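Side-chain contacts in 2,3-bisphosphoglycerate-independent phosphoglycerate mutase (Pyrococcus horikoshii, PDB 2ZKT), which probably interconverts 2-phosphoglycerate and 3-phosphoglycerate in glycolysis, as a metal-binding enzyme of the alkaline phosphatase superfamily: residues Lys39-Ile43 with Gly44-Gln48; Leu363-Gly367 with Gly368-Thr372; Val334-Glu338 with Val339-Ile343. All blocks are in the same frame, centred on the assembly; numbering follows the deposited sequence.

Contact 1 (Lys39-Ile43 with Gly44-Gln48); sequences KLAEI and GILGQ. With CA (calcium ion), chain F.
The carbonyl oxygen of Ala41 is approached by several donors: Gly44 N makes a weak bond to it, water 1 lies 2.5 Å from Ala41 O, and Thr375 adds a weak hydroxyl bond. Gly44 N also turns to the previous carbonyl, standing 2.7 Å from Leu40 O, but at 120° that bond too is bent and weak. With no side chain, glycine can bring its backbone this close to the last turn. Beyond it Leu46 reaches back, its CD1 packing 3.4 Å from Ala41 CB, where the small methyl of alanine suits a buried helix face. Ile43 curls over the next peptide, CD1 lying 3.4 Å from Gly44 N, because CG1 sits between its backbone N and carbonyl carbon. Glu42 works twice: its backbone O binds the calcium ion at 2.4 Å, while the side chain bends at chi2 (-77°) and OE2 accepts from calcium-bound water 2 at 2.6 Å, an outer-shell role for the carboxylate. Thr372 and Asp373 complete the protein part of the site. This is a helix-to-strand junction of an alpha/beta fold, with a cation bound at the carbonyl end of helix 35-43.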
loop_
_atom_site.group_PDB
_atom_site.type_symbol
_atom_site.label_atom_id
_atom_site.label_comp_id
_atom_site.label_asym_id
_atom_site.label_seq_id
_atom_site.Cartn_x
_atom_site.Cartn_y
_atom_site.Cartn_z
ATOM N N LYS B 39 8.492 6.817 -4.031
ATOM C CA LYS B 39 9.833 7.093 -4.537
ATOM C C LYS B 39 9.787 8.388 -5.359
ATOM O O LYS B 39 10.650 9.267 -5.217
ATOM C CB LYS B 39 10.308 5.929 -5.424
ATOM C CG LYS B 39 11.661 6.162 -6.082
ATOM C CD LYS B 39 11.629 5.784 -7.564
ATOM C CE LYS B 39 11.383 4.284 -7.758
ATOM N NZ LYS B 39 12.432 3.618 -8.597
ATOM N N LEU B 40 8.774 8.499 -6.221
ATOM C CA LEU B 40 8.619 9.691 -7.056
ATOM C C LEU B 40 8.316 10.941 -6.213
ATOM O O LEU B 40 8.834 12.034 -6.495
ATOM C CB LEU B 40 7.504 9.464 -8.089
ATOM C CG LEU B 40 7.854 8.517 -9.244
ATOM C CD1 LEU B 40 6.621 8.331 -10.145
ATOM C CD2 LEU B 40 9.027 9.093 -10.043
ATOM N N ALA B 41 7.483 10.781 -5.176
ATOM C CA ALA B 41 7.168 11.914 -4.304
ATOM C C ALA B 41 8.453 12.326 -3.587
ATOM O O ALA B 41 8.686 13.510 -3.305
ATOM C CB ALA B 41 6.107 11.517 -3.270
ATOM N N GLU B 42 9.298 11.340 -3.308
ATOM C CA GLU B 42 10.538 11.609 -2.598
ATOM C C GLU B 42 11.515 12.461 -3.403
ATOM O O GLU B 42 12.084 13.395 -2.868
ATOM C CB GLU B 42 11.180 10.287 -2.155
ATOM C CG GLU B 42 12.277 10.428 -1.097
ATOM C CD GLU B 42 13.598 10.917 -1.677
ATOM O OE1 GLU B 42 14.109 10.261 -2.619
ATOM O OE2 GLU B 42 14.128 11.947 -1.192
ATOM N N ILE B 43 11.716 12.164 -4.687
ATOM C CA ILE B 43 12.644 12.980 -5.485
ATOM C C ILE B 43 11.901 14.108 -6.219
ATOM O O ILE B 43 12.518 14.964 -6.869
ATOM C CB ILE B 43 13.443 12.113 -6.526
ATOM C CG1 ILE B 43 12.512 11.119 -7.232
ATOM C CG2 ILE B 43 14.545 11.339 -5.823
ATOM C CD1 ILE B 43 11.672 11.709 -8.322
ATOM N N GLY B 44 10.570 14.107 -6.100
ATOM C CA GLY B 44 9.770 15.137 -6.751
ATOM C C GLY B 44 9.217 16.208 -5.816
ATOM O O GLY B 44 9.787 16.515 -4.756
ATOM N N ILE B 45 8.078 16.770 -6.213
ATOM C CA ILE B 45 7.420 17.810 -5.453
ATOM C C ILE B 45 5.940 17.450 -5.417
ATOM O O ILE B 45 5.404 16.900 -6.387
ATOM C CB ILE B 45 7.657 19.189 -6.136
ATOM C CG1 ILE B 45 7.199 20.330 -5.227
ATOM C CG2 ILE B 45 6.942 19.255 -7.489
ATOM C CD1 ILE B 45 7.552 21.719 -5.788
ATOM N N LEU B 46 5.280 17.757 -4.301
ATOM C CA LEU B 46 3.860 17.459 -4.127
ATOM C C LEU B 46 2.967 18.700 -3.987
ATOM O O LEU B 46 3.427 19.795 -3.643
ATOM C CB LEU B 46 3.671 16.577 -2.884
ATOM C CG LEU B 46 3.502 15.050 -3.033
ATOM C CD1 LEU B 46 4.579 14.457 -3.907
ATOM C CD2 LEU B 46 3.522 14.422 -1.633
ATOM N N GLY B 47 1.672 18.503 -4.238
ATOM C CA GLY B 47 0.703 19.580 -4.107
ATOM C C GLY B 47 -0.724 19.031 -4.069
ATOM O O GLY B 47 -0.944 17.823 -4.166
ATOM N N GLN B 48 -1.696 19.937 -3.925
ATOM C CA GLN B 48 -3.110 19.576 -3.899
ATOM C C GLN B 48 -3.747 20.364 -5.027
ATOM O O GLN B 48 -3.440 21.551 -5.217
ATOM C CB GLN B 48 -3.794 20.017 -2.599
ATOM C CG GLN B 48 -3.124 19.617 -1.321
ATOM C CD GLN B 48 -3.952 20.016 -0.103
ATOM O OE1 GLN B 48 -4.896 19.311 0.270
ATOM N NE2 GLN B 48 -3.613 21.154 0.516
HETATM CA CA CA F . 12.710 15.308 -1.567
HETATM O O HOH W 1 9.926 15.482 -2.298
HETATM O O HOH W 2 14.658 14.445 -1.899
HETATM O O HOH W 3 11.842 14.076 0.143
#

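Contact 2 (Leu363-Gly367 with Gly368-Thr372). With CA (calcium ion), chain F.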
loop_
_atom_site.group_PDB
_atom_site.type_symbol
_atom_site.label_atom_id
_atom_site.label_comp_id
_atom_site.label_asym_id
_atom_site.label_seq_id
_atom_site.Cartn_x
_atom_site.Cartn_y
_atom_site.Cartn_z
ATOM N N LEU B 363 -1.375 15.534 -5.729
ATOM C CA LEU B 363 -0.668 15.680 -6.995
ATOM C C LEU B 363 0.838 15.564 -6.787
ATOM O O LEU B 363 1.380 16.082 -5.816
ATOM C CB LEU B 363 -0.971 17.071 -7.594
ATOM C CG LEU B 363 -0.063 17.598 -8.727
ATOM C CD1 LEU B 363 -0.116 16.632 -9.920
ATOM C CD2 LEU B 363 -0.512 18.995 -9.162
ATOM N N LEU B 364 1.518 14.890 -7.711
ATOM C CA LEU B 364 2.961 14.794 -7.611
ATOM C C LEU B 364 3.558 15.025 -9.000
ATOM O O LEU B 364 2.963 14.654 -10.018
ATOM C CB LEU B 364 3.385 13.428 -7.051
ATOM C CG LEU B 364 3.545 12.168 -7.917
ATOM C CD1 LEU B 364 4.703 12.315 -8.895
ATOM C CD2 LEU B 364 3.833 10.985 -6.987
ATOM N N ILE B 365 4.722 15.668 -9.029
ATOM C CA ILE B 365 5.431 15.920 -10.269
ATOM C C ILE B 365 6.901 15.591 -10.016
ATOM O O ILE B 365 7.492 16.038 -9.017
ATOM C CB ILE B 365 5.316 17.395 -10.709
ATOM C CG1 ILE B 365 3.836 17.780 -10.857
ATOM C CG2 ILE B 365 6.058 17.596 -12.030
ATOM C CD1 ILE B 365 3.620 19.259 -11.185
ATOM N N ALA B 366 7.489 14.801 -10.912
ATOM C CA ALA B 366 8.887 14.418 -10.774
ATOM C C ALA B 366 9.548 14.382 -12.147
ATOM O O ALA B 366 8.882 14.147 -13.162
ATOM C CB ALA B 366 8.993 13.049 -10.093
ATOM N N GLY B 367 10.859 14.618 -12.177
ATOM C CA GLY B 367 11.576 14.614 -13.445
ATOM C C GLY B 367 12.552 15.773 -13.574
ATOM O O GLY B 367 12.801 16.504 -12.606
ATOM N N GLY B 368 13.115 15.944 -14.769
ATOM C CA GLY B 368 14.063 17.026 -14.983
ATOM C C GLY B 368 13.431 18.382 -14.725
ATOM O O GLY B 368 12.279 18.618 -15.102
ATOM N N GLY B 369 14.179 19.266 -14.060
ATOM C CA GLY B 369 13.685 20.605 -13.778
ATOM C C GLY B 369 12.996 20.802 -12.434
ATOM O O GLY B 369 12.932 21.927 -11.927
ATOM N N VAL B 370 12.490 19.719 -11.846
ATOM C CA VAL B 370 11.774 19.829 -10.578
ATOM C C VAL B 370 12.636 20.210 -9.369
ATOM O O VAL B 370 13.726 19.666 -9.174
ATOM C CB VAL B 370 11.039 18.495 -10.249
ATOM C CG1 VAL B 370 10.448 18.546 -8.830
ATOM C CG2 VAL B 370 9.939 18.232 -11.285
ATOM N N ARG B 371 12.148 21.161 -8.571
ATOM C CA ARG B 371 12.827 21.574 -7.335
ATOM C C ARG B 371 12.150 20.672 -6.293
ATOM O O ARG B 371 11.058 20.982 -5.814
ATOM C CB ARG B 371 12.539 23.062 -7.036
ATOM C CG ARG B 371 12.639 23.940 -8.278
ATOM C CD ARG B 371 12.865 25.434 -8.018
ATOM N NE ARG B 371 11.627 26.175 -7.790
ATOM C CZ ARG B 371 11.423 27.457 -8.122
ATOM N NH1 ARG B 371 12.370 28.184 -8.712
ATOM N NH2 ARG B 371 10.255 28.025 -7.846
ATOM N N THR B 372 12.769 19.538 -5.967
ATOM C CA THR B 372 12.166 18.596 -5.015
ATOM C C THR B 372 11.967 19.164 -3.607
ATOM O O THR B 372 12.884 19.759 -3.043
ATOM C CB THR B 372 12.983 17.262 -4.943
ATOM O OG1 THR B 372 12.370 16.372 -3.995
ATOM C CG2 THR B 372 14.408 17.511 -4.517
HETATM CA CA CA F . 12.710 15.308 -1.567
HETATM O O HOH W 4 14.891 17.030 -10.256
HETATM O O HOH W 2 14.658 14.445 -1.899
HETATM O O HOH W 3 11.842 14.076 0.143
HETATM O O HOH W 1 9.926 15.482 -2.298
#
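Val370 folds back over Gly367, and its side chain can be followed outward from CB, which lies 3.6 Å from Gly367 O. Of the two methyls, CG1 stands opposite the backbone N (chi1 172°) and comes 3.9 Å from Ile365 O, against the backbone of the strand. CG2 lies beside the backbone N instead; it rests near both the N and the O of Gly367 and meets Ile365 CG2 at 4.0 Å, the two side chains crossing at a slant. A short branched residue suits this place, since each methyl finds its own surface without a long chain to fold away. Ile45 and Leu403 pack on Val370 as well, so the turn is joined to the neighbouring strand and to helix 396-403.

The fold-back is a type II beta turn from Gly367 to Val370. Its closing bond is straight (162°) but long and weak, with Val370 N 3.3 Å from Gly367 O. Gly369, at the third position, has phi 93°, a conformation glycine adopts readily, and Gly367 also has positive phi. Water 4 lies across the mouth of the turn, 3.2 Å from Gly367 O and 3.1 Å from Val370 O.

Farther on, Thr372 directs OG1 to the calcium ion at 2.7 Å, and the same hydroxyl donates to Gly44 O. The chemistry is thus divided: apolar contact and glycine backbone freedom shape the turn, whose own hydrogen bond is weak, whereas the metal holds the end of the segment. Threonine brings a neutral ligand that can bind the cation and still donate a proton; the calcium would be expected to polarise that hydroxyl and so strengthen its bond to Gly44 O.

Contact 3 (Val334-Glu338 with Val339-Ile343)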
loop_
_atom_site.group_PDB
_atom_site.type_symbol
_atom_site.label_atom_id
_atom_site.label_comp_id
_atom_site.label_asym_id
_atom_site.label_seq_id
_atom_site.Cartn_x
_atom_site.Cartn_y
_atom_site.Cartn_z
ATOM N N VAL B 334 11.890 4.357 -18.616
ATOM C CA VAL B 334 12.010 5.761 -19.021
ATOM C C VAL B 334 13.054 6.506 -18.198
ATOM O O VAL B 334 13.321 6.158 -17.044
ATOM C CB VAL B 334 10.657 6.524 -18.883
ATOM C CG1 VAL B 334 9.558 5.775 -19.623
ATOM C CG2 VAL B 334 10.299 6.708 -17.403
ATOM N N ASP B 335 13.645 7.531 -18.811
ATOM C CA ASP B 335 14.651 8.359 -18.152
ATOM C C ASP B 335 13.926 9.617 -17.653
ATOM O O ASP B 335 13.316 10.351 -18.448
ATOM C CB ASP B 335 15.759 8.721 -19.158
ATOM C CG ASP B 335 16.811 9.661 -18.575
ATOM O OD1 ASP B 335 17.135 9.550 -17.373
ATOM O OD2 ASP B 335 17.328 10.508 -19.336
ATOM N N LEU B 336 13.971 9.857 -16.341
ATOM C CA LEU B 336 13.254 11.003 -15.789
ATOM C C LEU B 336 13.882 12.363 -16.165
ATOM O O LEU B 336 13.268 13.414 -16.032
ATOM C CB LEU B 336 13.203 10.837 -14.271
ATOM C CG LEU B 336 12.216 9.739 -13.859
ATOM C CD1 LEU B 336 12.146 9.552 -12.340
ATOM C CD2 LEU B 336 10.784 10.036 -14.322
ATOM N N GLU B 337 15.156 12.333 -16.608
ATOM C CA GLU B 337 15.754 13.582 -17.084
ATOM C C GLU B 337 15.164 13.994 -18.443
ATOM O O GLU B 337 15.246 15.142 -18.873
ATOM C CB GLU B 337 17.273 13.390 -17.179
ATOM C CG GLU B 337 17.989 14.575 -17.841
ATOM C CD GLU B 337 17.556 15.878 -17.197
ATOM O OE1 GLU B 337 17.656 15.997 -15.981
ATOM O OE2 GLU B 337 17.185 16.796 -17.936
ATOM N N GLU B 338 14.576 12.994 -19.141
ATOM C CA GLU B 338 13.972 13.261 -20.450
ATOM C C GLU B 338 12.435 13.337 -20.372
ATOM O O GLU B 338 11.764 13.880 -21.243
ATOM C CB GLU B 338 14.383 12.127 -21.403
ATOM C CG GLU B 338 15.902 12.016 -21.582
ATOM C CD GLU B 338 16.211 10.862 -22.515
ATOM O OE1 GLU B 338 15.889 9.730 -22.176
ATOM O OE2 GLU B 338 16.797 11.110 -23.575
ATOM N N VAL B 339 11.854 12.765 -19.322
ATOM C CA VAL B 339 10.403 12.730 -19.185
ATOM C C VAL B 339 9.946 13.316 -17.856
ATOM O O VAL B 339 10.381 12.891 -16.780
ATOM C CB VAL B 339 9.871 11.263 -19.298
ATOM C CG1 VAL B 339 8.360 11.248 -19.287
ATOM C CG2 VAL B 339 10.385 10.619 -20.573
ATOM N N VAL B 340 9.065 14.308 -17.941
ATOM C CA VAL B 340 8.513 14.942 -16.755
ATOM C C VAL B 340 7.234 14.183 -16.434
ATOM O O VAL B 340 6.321 14.123 -17.262
ATOM C CB VAL B 340 8.174 16.404 -17.029
ATOM C CG1 VAL B 340 7.529 17.024 -15.795
ATOM C CG2 VAL B 340 9.446 17.153 -17.431
ATOM N N ILE B 341 7.165 13.597 -15.239
ATOM C CA ILE B 341 5.983 12.832 -14.871
ATOM C C ILE B 341 5.102 13.470 -13.793
ATOM O O ILE B 341 5.583 13.992 -12.777
ATOM C CB ILE B 341 6.372 11.392 -14.433
ATOM C CG1 ILE B 341 5.106 10.566 -14.173
ATOM C CG2 ILE B 341 7.235 11.443 -13.191
ATOM C CD1 ILE B 341 5.378 9.091 -13.910
ATOM N N ALA B 342 3.791 13.422 -14.037
ATOM C CA ALA B 342 2.824 13.975 -13.107
ATOM C C ALA B 342 1.760 12.919 -12.827
ATOM O O ALA B 342 1.287 12.232 -13.740
ATOM C CB ALA B 342 2.186 15.245 -13.691
ATOM N N ILE B 343 1.385 12.779 -11.561
ATOM C CA ILE B 343 0.377 11.797 -11.194
ATOM C C ILE B 343 -0.651 12.409 -10.253
ATOM O O ILE B 343 -0.307 13.074 -9.273
ATOM C CB ILE B 343 1.022 10.578 -10.497
ATOM C CG1 ILE B 343 2.021 9.905 -11.447
ATOM C CG2 ILE B 343 -0.064 9.593 -10.054
ATOM C CD1 ILE B 343 2.850 8.798 -10.814
#
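The flat groups that meet here are peptides, and the one joining Asp335 to Leu336 accepts Val339 N in its own carbonyl plane, 3.0 Å from Asp335 O. Glu338 N donates to the same oxygen, also at 3.0 Å from Asp335 O, and Val339 CB rests against it at 3.7 Å. Two N-H groups on one acceptor draw Asp335-Val339 into a single tight turn. The Asp335 carboxylate contributes a weak Asx-type bond, OD1 standing 3.5 Å from Glu337 N, which suits an aspartate at the start of a turn. Less favourably, Leu336 O and Val339 O lie 3.0 Å apart as two acceptors, though Leu336 O has Gly368 N as a donor and Leu336 CA offers Val339 O a C-H contact at 3.6 Å. Leu336 has CG beside its backbone N (chi1 -73°); CD1 continues the chain, and the other methyl, CD2, crosses to Ile341 CG2 at 4.0 Å. The exposed Glu337 instead forms a salt bridge with Arg5. The turn follows helix 313-331 and leads into strand 339-344, which runs between strands 6-12 and 361-366; Leu40 of helix 35-43 packs on Leu336 and Ile341, while Val340 meets helix 396-403.

How the contacts relate
Along the chain the order is contact 1, contact 3, contact 2. All three lie at one side of the chain's centre on the same mixed sheet, where strands 339-344, 361-366 and 45-50 are consecutive neighbours. The centres of contacts 1 and 2 are about 7 Å apart, those of 2 and 3 about 9 Å, and those of 1 and 3 about 12 Å. Contacts 1 and 2 share the calcium ion and three waters, and contacts 2 and 3 are joined by backbone bonds, including Gly368 N to Leu336 O at 2.8 Å. Contacts 1 and 2 thus build the calcium site from segments far apart in sequence; contact 3, farther from the ion, packs on Leu40.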